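Local coordinates for protein-L-isoaspartate(D-aspartate) O-methyltransferase (Sulfolobus tokodaii, PDB 1VBF) that probably catalyses the S-adenosyl-L-methionine-dependent methyl esterification of L-isoaspartyl residues in spontaneously damaged peptides and proteins, a step towards their repair or degradation, at residues Q171-V176 with E186-V191; T146-P151 with G159-P164; F61-L66 with R137-A142. All coordinates share one frame; numbering follows the deposited sequence.

Contact 1: Q171-V176 with E186-V191; sequences QKLYKV and ENLGEV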
# COMPACT_ATOMS: atom_id res chain seq x y z
N GLN B 171 -13.47 11.69 -5.96
CA GLN B 171 -14.07 12.73 -5.14
C GLN B 171 -15.55 12.54 -4.91
O GLN B 171 -16.08 11.47 -5.15
CB GLN B 171 -13.84 14.09 -5.81
CG GLN B 171 -12.41 14.35 -6.25
CD GLN B 171 -12.10 13.75 -7.61
OE1 GLN B 171 -12.91 13.79 -8.51
NE2 GLN B 171 -10.90 13.21 -7.75
N LYS B 172 -16.22 13.58 -4.45
CA LYS B 172 -17.65 13.51 -4.22
C LYS B 172 -18.33 14.66 -4.93
O LYS B 172 -17.81 15.77 -4.96
CB LYS B 172 -17.96 13.59 -2.72
CG LYS B 172 -17.61 12.35 -1.91
CD LYS B 172 -17.17 12.77 -0.52
CE LYS B 172 -15.98 13.76 -0.64
NZ LYS B 172 -15.62 14.48 0.62
N LEU B 173 -19.51 14.39 -5.49
CA LEU B 173 -20.29 15.38 -6.21
C LEU B 173 -21.20 16.07 -5.18
O LEU B 173 -21.95 15.42 -4.46
CB LEU B 173 -21.11 14.67 -7.30
CG LEU B 173 -21.54 15.34 -8.62
CD1 LEU B 173 -23.01 15.64 -8.58
CD2 LEU B 173 -20.72 16.59 -8.87
N TYR B 174 -21.13 17.39 -5.10
CA TYR B 174 -21.96 18.07 -4.13
C TYR B 174 -22.95 19.07 -4.70
O TYR B 174 -22.61 19.85 -5.60
CB TYR B 174 -21.13 18.83 -3.11
CG TYR B 174 -20.44 18.00 -2.08
CD1 TYR B 174 -19.18 17.46 -2.32
CD2 TYR B 174 -21.05 17.76 -0.85
CE1 TYR B 174 -18.53 16.71 -1.35
CE2 TYR B 174 -20.41 17.01 0.13
CZ TYR B 174 -19.15 16.49 -0.13
OH TYR B 174 -18.53 15.75 0.84
N LYS B 175 -24.16 19.06 -4.16
CA LYS B 175 -25.19 20.00 -4.57
C LYS B 175 -25.31 20.98 -3.39
O LYS B 175 -25.76 20.63 -2.29
CB LYS B 175 -26.51 19.28 -4.83
CG LYS B 175 -27.63 20.21 -5.28
CD LYS B 175 -28.90 19.43 -5.54
CE LYS B 175 -30.03 20.35 -5.91
NZ LYS B 175 -31.14 19.57 -6.50
N VAL B 176 -24.89 22.22 -3.62
CA VAL B 176 -24.88 23.23 -2.59
C VAL B 176 -25.98 24.27 -2.75
O VAL B 176 -26.09 24.89 -3.80
CB VAL B 176 -23.54 23.96 -2.61
CG1 VAL B 176 -23.47 24.99 -1.52
CG2 VAL B 176 -22.44 22.97 -2.48
N GLU B 186 -25.42 18.37 -0.16
CA GLU B 186 -25.94 17.05 -0.38
C GLU B 186 -25.00 16.27 -1.26
O GLU B 186 -24.75 16.64 -2.39
CB GLU B 186 -27.31 17.15 -1.03
CG GLU B 186 -27.83 15.87 -1.62
CD GLU B 186 -29.17 16.08 -2.31
OE1 GLU B 186 -29.50 17.24 -2.67
OE2 GLU B 186 -29.90 15.08 -2.52
N ASN B 187 -24.46 15.20 -0.71
CA ASN B 187 -23.55 14.33 -1.44
C ASN B 187 -24.38 13.58 -2.47
O ASN B 187 -25.30 12.85 -2.13
CB ASN B 187 -22.92 13.32 -0.49
CG ASN B 187 -21.86 12.49 -1.16
OD1 ASN B 187 -21.94 12.20 -2.35
ND2 ASN B 187 -20.86 12.09 -0.39
N LEU B 188 -24.05 13.77 -3.73
CA LEU B 188 -24.76 13.10 -4.81
C LEU B 188 -24.02 11.87 -5.28
O LEU B 188 -24.43 11.23 -6.24
CB LEU B 188 -24.98 14.05 -5.99
CG LEU B 188 -25.73 15.34 -5.65
CD1 LEU B 188 -25.84 16.21 -6.89
CD2 LEU B 188 -27.11 14.99 -5.09
N GLY B 189 -22.91 11.53 -4.63
CA GLY B 189 -22.19 10.35 -5.06
C GLY B 189 -20.71 10.50 -5.31
O GLY B 189 -20.16 11.58 -5.24
N GLU B 190 -20.07 9.38 -5.61
CA GLU B 190 -18.64 9.36 -5.87
C GLU B 190 -18.41 9.62 -7.34
O GLU B 190 -19.14 9.10 -8.18
CB GLU B 190 -18.04 8.00 -5.51
CG GLU B 190 -17.77 7.77 -4.03
CD GLU B 190 -17.19 6.36 -3.78
OE1 GLU B 190 -16.25 5.94 -4.50
OE2 GLU B 190 -17.69 5.68 -2.85
N VAL B 191 -17.39 10.41 -7.65
CA VAL B 191 -17.07 10.75 -9.03
C VAL B 191 -15.56 10.85 -9.19
O VAL B 191 -14.83 10.82 -8.21
CB VAL B 191 -17.71 12.11 -9.41
CG1 VAL B 191 -19.22 11.99 -9.44
CG2 VAL B 191 -17.31 13.17 -8.40
O HOH W 1 -31.49 17.46 -4.42
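Antiparallel backbone bonds bind 171-176 to 186-191. Q171 pairs with V191 and K175 with E186, each through both N-H and C=O. L173 faces two residues instead of one: its O accepts from L188 N at 2.8 Å, almost straight (176°), while its N donates to G189 O at 2.9 Å. The extra residue makes a beta bulge, with G189 at a positive phi of 129°. N187 braces it from within its own strand, OD1 accepting from G189 N at 2.6 Å in an Asx turn.

The bulge swings L188 toward the partner strand, where its CB lies 3.6 Å from L173 CD1; V191 CG1 closes on L173 CB from the other side, at 3.9 Å. K175 and E186 run alongside each other, extended. Their charged atoms stay 4.8 Å apart (NZ to OE1), bridged by a water, and K175 NZ also reaches E65 O. On the opposite face, within one strand, K172 NZ donates to Y174 OH.

L173, L188 and V191 face helix 56-65, and Y174 lies against L163 and I165 of strand 159-165. That leaves 184-191 outermost in the chain's main sheet, the swapped last-strand order of isoaspartyl methyltransferases.

Contact 2: T146-P151 with G159-P164; sequences TLLCKP and GIMILP
M161, a selenomethionine, is the main bump here, and its tip fits a hollow lined by L147, L148 and P151. CG stands anti to the backbone N (chi1 177°) and the chain runs on extended, so the whole side chain projects from strand 159-164 straight at the other segment. Its methyl CE lies against CB and CG of P151, 3.9 Å from CG, crossing the proline ring obliquely. L148 CB borders the same methyl at 4.3 Å. Farther back, SE meets L147 CD2, also at 4.3 Å, the leucine's branch reaching in although its CB does not point at the strand.

Two residues on, on the same face of the strand, L163 supplies a second, shallower knob. Its CG takes the crowded position between the backbone N and the carbonyl carbon (chi1 49°), which directs CD2 into the angle between the backbone and side chain of L148: it is 4.0 Å from L148 N and the same distance from L148 CD1. L148 is therefore used twice, its CB beside M161 and its branch beside L163. L148 also holds the N-cap position of helix 149-154, so these contacts seat the very start of that helix. The interface is apolar and buried, and V138 and V140 of strand 135-140 flank M161 on the sheet.

C149 points away from the strand and forms a disulfide with C149 of a neighbouring subunit, so the helix start packed here on one side joins two chains on the other. Strand 135-140, helix 149-154 and the parallel strand 159-165 make up a beta-alpha-beta crossover, and the fit of helix start to following strand is that of the Rossmann-like fold of S-adenosylmethionine-dependent methyltransferases.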
# COMPACT_ATOMS: atom_id res chain seq x y z
N THR B 146 -11.67 22.24 -1.75
CA THR B 146 -12.78 22.53 -0.85
C THR B 146 -13.83 23.24 -1.68
O THR B 146 -13.70 23.35 -2.90
CB THR B 146 -12.44 23.57 0.25
OG1 THR B 146 -11.05 23.54 0.54
CG2 THR B 146 -13.20 23.27 1.50
N LEU B 147 -14.84 23.74 -0.99
CA LEU B 147 -15.92 24.50 -1.58
C LEU B 147 -15.28 25.73 -2.22
O LEU B 147 -14.53 26.46 -1.57
CB LEU B 147 -16.87 24.93 -0.48
CG LEU B 147 -18.36 25.07 -0.77
CD1 LEU B 147 -18.95 26.05 0.25
CD2 LEU B 147 -18.59 25.58 -2.17
N LEU B 148 -15.55 25.96 -3.50
CA LEU B 148 -15.00 27.11 -4.18
C LEU B 148 -15.70 28.35 -3.65
O LEU B 148 -16.89 28.56 -3.84
CB LEU B 148 -15.20 26.98 -5.68
CG LEU B 148 -14.32 25.90 -6.29
CD1 LEU B 148 -14.78 25.60 -7.69
CD2 LEU B 148 -12.89 26.36 -6.28
N CYS B 149 -14.92 29.16 -2.97
CA CYS B 149 -15.34 30.38 -2.33
C CYS B 149 -15.87 31.51 -3.23
O CYS B 149 -16.93 32.07 -2.95
CB CYS B 149 -14.15 30.82 -1.51
SG CYS B 149 -14.06 32.45 -0.71
N LYS B 150 -15.16 31.87 -4.28
CA LYS B 150 -15.64 32.95 -5.15
C LYS B 150 -16.99 32.60 -5.79
O LYS B 150 -17.94 33.38 -5.71
CB LYS B 150 -14.61 33.27 -6.25
CG LYS B 150 -13.32 33.82 -5.72
CD LYS B 150 -13.56 35.02 -4.85
CE LYS B 150 -12.25 35.61 -4.38
NZ LYS B 150 -12.40 36.88 -3.63
N PRO B 151 -17.09 31.44 -6.46
CA PRO B 151 -18.37 31.07 -7.08
C PRO B 151 -19.48 31.14 -6.02
O PRO B 151 -20.50 31.78 -6.21
CB PRO B 151 -18.13 29.65 -7.55
CG PRO B 151 -16.66 29.65 -7.87
CD PRO B 151 -16.07 30.41 -6.71
N GLY B 159 -29.50 30.44 -4.39
CA GLY B 159 -28.88 29.77 -5.52
C GLY B 159 -28.47 28.34 -5.27
O GLY B 159 -28.43 27.89 -4.15
N ILE B 160 -28.14 27.63 -6.34
CA ILE B 160 -27.73 26.24 -6.23
C ILE B 160 -26.43 26.07 -6.96
O ILE B 160 -26.30 26.57 -8.08
CB ILE B 160 -28.76 25.30 -6.88
CG1 ILE B 160 -30.03 25.29 -6.04
CG2 ILE B 160 -28.16 23.88 -7.09
CD1 ILE B 160 -31.13 24.48 -6.66
N MSE B 161 -25.49 25.38 -6.33
CA MSE B 161 -24.20 25.10 -6.97
C MSE B 161 -23.89 23.61 -6.93
O MSE B 161 -24.16 22.93 -5.94
CB MSE B 161 -23.06 25.86 -6.30
CG MSE B 161 -21.68 25.52 -6.90
SE MSE B 161 -20.19 26.53 -6.09
CE MSE B 161 -19.00 26.53 -7.59
N ILE B 162 -23.33 23.10 -8.02
CA ILE B 162 -22.94 21.70 -8.09
C ILE B 162 -21.46 21.62 -8.47
O ILE B 162 -21.04 22.21 -9.45
CB ILE B 162 -23.81 20.93 -9.11
CG1 ILE B 162 -25.21 20.74 -8.51
CG2 ILE B 162 -23.20 19.56 -9.48
CD1 ILE B 162 -26.17 19.97 -9.37
N LEU B 163 -20.67 20.91 -7.66
CA LEU B 163 -19.24 20.72 -7.93
C LEU B 163 -18.68 19.53 -7.23
O LEU B 163 -19.22 19.10 -6.22
CB LEU B 163 -18.40 21.92 -7.50
CG LEU B 163 -18.49 22.58 -6.11
CD1 LEU B 163 -19.15 21.72 -5.05
CD2 LEU B 163 -17.10 22.96 -5.69
N PRO B 164 -17.57 18.96 -7.76
CA PRO B 164 -16.90 17.80 -7.16
C PRO B 164 -15.86 18.33 -6.17
O PRO B 164 -15.01 19.16 -6.53
CB PRO B 164 -16.22 17.12 -8.34
CG PRO B 164 -16.69 17.89 -9.56
CD PRO B 164 -17.00 19.26 -9.07

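Contact 3: F61-L66 with R137-A142; sequences FMLDEL and RVVVWA
M62, a selenomethionine, sets CG anti to its carbonyl carbon (chi1 -60°) and runs on extended through chi2, which brings SE to the indole of W141; the bend at chi3 (-111°) then sets CE. W141 makes the matching choice, CG anti to the carbonyl carbon, so its six-membered ring swings back toward the helix. The result is a Met-aromatic contact between helix 56-65 and the residue that follows strand 135-140, part of the helix-on-sheet layering of a Rossmann-like methyltransferase. SE lies 4.6 Å from the centroid of the W141 six-membered ring, in an oblique approach 54° off the normal. The methyl CE instead sits at the ring edge, close to its plane, beside CZ3.

L63 meets the same rim from another point, crossing the indole at about a right angle, with CD2 3.8 Å from W141 CZ2. V139 CG1 covers part of one face, 3.7 Å above the ring plane and offset toward the rim, and Y84 stacks on the indole, so its orientation is fixed by several neighbours.

Farther down the strand L66 packs with CG 4.0 Å from V139 CG2, while its CD2 lies along the aliphatic part of R137, 3.8 Å from R137 CG. Leucine and arginine slide past each other in opposite directions. The bends at chi2 and chi3 of R137 bring its guanidinium to the backbone at L66. There it is held by a salt bridge from NH1 to D67 OD2, and, in a bond whose atoms are less surely placed, NH1 donates edge-on to L66 O at 2.7 Å.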
# COMPACT_ATOMS: atom_id res chain seq x y z
N PHE B 61 -26.79 14.30 -15.72
CA PHE B 61 -27.27 14.14 -14.36
C PHE B 61 -27.01 15.43 -13.57
O PHE B 61 -27.87 15.93 -12.86
CB PHE B 61 -26.58 12.94 -13.68
CG PHE B 61 -26.92 12.81 -12.22
CD1 PHE B 61 -28.24 12.57 -11.82
CD2 PHE B 61 -25.95 13.03 -11.25
CE1 PHE B 61 -28.59 12.57 -10.46
CE2 PHE B 61 -26.29 13.03 -9.88
CZ PHE B 61 -27.61 12.80 -9.49
N MSE B 62 -25.80 15.96 -13.70
CA MSE B 62 -25.44 17.19 -13.01
C MSE B 62 -26.31 18.36 -13.43
O MSE B 62 -26.85 19.09 -12.57
CB MSE B 62 -23.98 17.49 -13.25
CG MSE B 62 -23.09 16.37 -12.75
SE MSE B 62 -21.20 16.78 -12.74
CE MSE B 62 -20.66 15.58 -14.14
N LEU B 63 -26.48 18.56 -14.73
CA LEU B 63 -27.32 19.65 -15.21
C LEU B 63 -28.76 19.43 -14.76
O LEU B 63 -29.43 20.38 -14.37
CB LEU B 63 -27.26 19.75 -16.73
CG LEU B 63 -25.89 20.07 -17.35
CD1 LEU B 63 -26.08 20.38 -18.83
CD2 LEU B 63 -25.23 21.26 -16.63
N ASP B 64 -29.23 18.19 -14.80
CA ASP B 64 -30.59 17.91 -14.38
C ASP B 64 -30.77 18.28 -12.91
O ASP B 64 -31.81 18.81 -12.50
CB ASP B 64 -30.92 16.43 -14.63
CG ASP B 64 -32.44 16.16 -14.67
OD1 ASP B 64 -33.23 17.10 -14.94
OD2 ASP B 64 -32.83 14.98 -14.46
N GLU B 65 -29.74 18.04 -12.12
CA GLU B 65 -29.78 18.35 -10.70
C GLU B 65 -29.61 19.84 -10.41
O GLU B 65 -29.88 20.28 -9.29
CB GLU B 65 -28.69 17.57 -9.97
CG GLU B 65 -28.97 16.09 -9.78
CD GLU B 65 -30.03 15.85 -8.71
OE1 GLU B 65 -29.89 16.38 -7.60
OE2 GLU B 65 -31.00 15.12 -8.99
N LEU B 66 -29.16 20.59 -11.42
CA LEU B 66 -28.91 22.03 -11.30
C LEU B 66 -30.19 22.85 -11.26
O LEU B 66 -30.17 24.04 -10.89
CB LEU B 66 -28.06 22.52 -12.47
CG LEU B 66 -26.76 23.33 -12.25
CD1 LEU B 66 -26.42 24.01 -13.55
CD2 LEU B 66 -26.89 24.37 -11.15
N ARG B 137 -27.21 29.88 -10.70
CA ARG B 137 -26.64 28.55 -10.63
C ARG B 137 -25.17 28.59 -11.01
O ARG B 137 -24.72 29.50 -11.71
CB ARG B 137 -27.36 27.63 -11.62
CG ARG B 137 -28.88 27.63 -11.56
CD ARG B 137 -29.38 26.77 -10.43
NE ARG B 137 -30.37 27.46 -9.63
CZ ARG B 137 -31.61 27.03 -9.47
NH1 ARG B 137 -31.97 25.91 -10.07
NH2 ARG B 137 -32.47 27.70 -8.71
N VAL B 138 -24.43 27.58 -10.55
CA VAL B 138 -23.03 27.42 -10.87
C VAL B 138 -22.70 25.93 -11.01
O VAL B 138 -23.11 25.12 -10.17
CB VAL B 138 -22.12 27.99 -9.78
CG1 VAL B 138 -20.69 27.72 -10.16
CG2 VAL B 138 -22.37 29.47 -9.61
N VAL B 139 -21.99 25.56 -12.07
CA VAL B 139 -21.59 24.17 -12.28
C VAL B 139 -20.09 24.18 -12.44
O VAL B 139 -19.56 25.02 -13.16
CB VAL B 139 -22.09 23.61 -13.60
CG1 VAL B 139 -22.26 22.09 -13.50
CG2 VAL B 139 -23.33 24.31 -14.00
N VAL B 140 -19.39 23.24 -11.81
CA VAL B 140 -17.94 23.20 -11.95
C VAL B 140 -17.63 21.84 -12.54
O VAL B 140 -18.20 20.87 -12.08
CB VAL B 140 -17.26 23.39 -10.57
CG1 VAL B 140 -15.77 23.70 -10.74
CG2 VAL B 140 -17.97 24.51 -9.82
N TRP B 141 -16.77 21.75 -13.54
CA TRP B 141 -16.46 20.47 -14.17
C TRP B 141 -15.10 19.93 -13.82
O TRP B 141 -14.42 19.30 -14.64
CB TRP B 141 -16.59 20.57 -15.70
CG TRP B 141 -17.97 20.92 -16.19
CD1 TRP B 141 -18.38 22.13 -16.65
CD2 TRP B 141 -19.14 20.07 -16.18
NE1 TRP B 141 -19.72 22.11 -16.92
CE2 TRP B 141 -20.22 20.87 -16.65
CE3 TRP B 141 -19.38 18.74 -15.83
CZ2 TRP B 141 -21.53 20.37 -16.77
CZ3 TRP B 141 -20.70 18.24 -15.95
CH2 TRP B 141 -21.75 19.06 -16.42
N ALA B 142 -14.67 20.21 -12.61
CA ALA B 142 -13.38 19.71 -12.12
C ALA B 142 -13.41 19.77 -10.60
O ALA B 142 -14.08 20.61 -9.99
CB ALA B 142 -12.24 20.54 -12.69

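Followed from the N terminus, the chain first closes contact 3, a long loop of seventy residues that contains strands 73-77, 94-99 and 118-122 and helices 83-91 and 102-109. Contact 2 comes next, across only seven residues, and contact 1 last, a hairpin with nine between its segments. The three lie in series: none encloses or crosses another. They join side by side through the sheet instead, V138 O probably accepting from I162 N, and L163 O from Y174 N. Contacts 3 and 1 meet on the face under helix 56-65, where M62 touches L173, whereas contact 2 packs the opposite face, so strand 159-165 is shared by both layers.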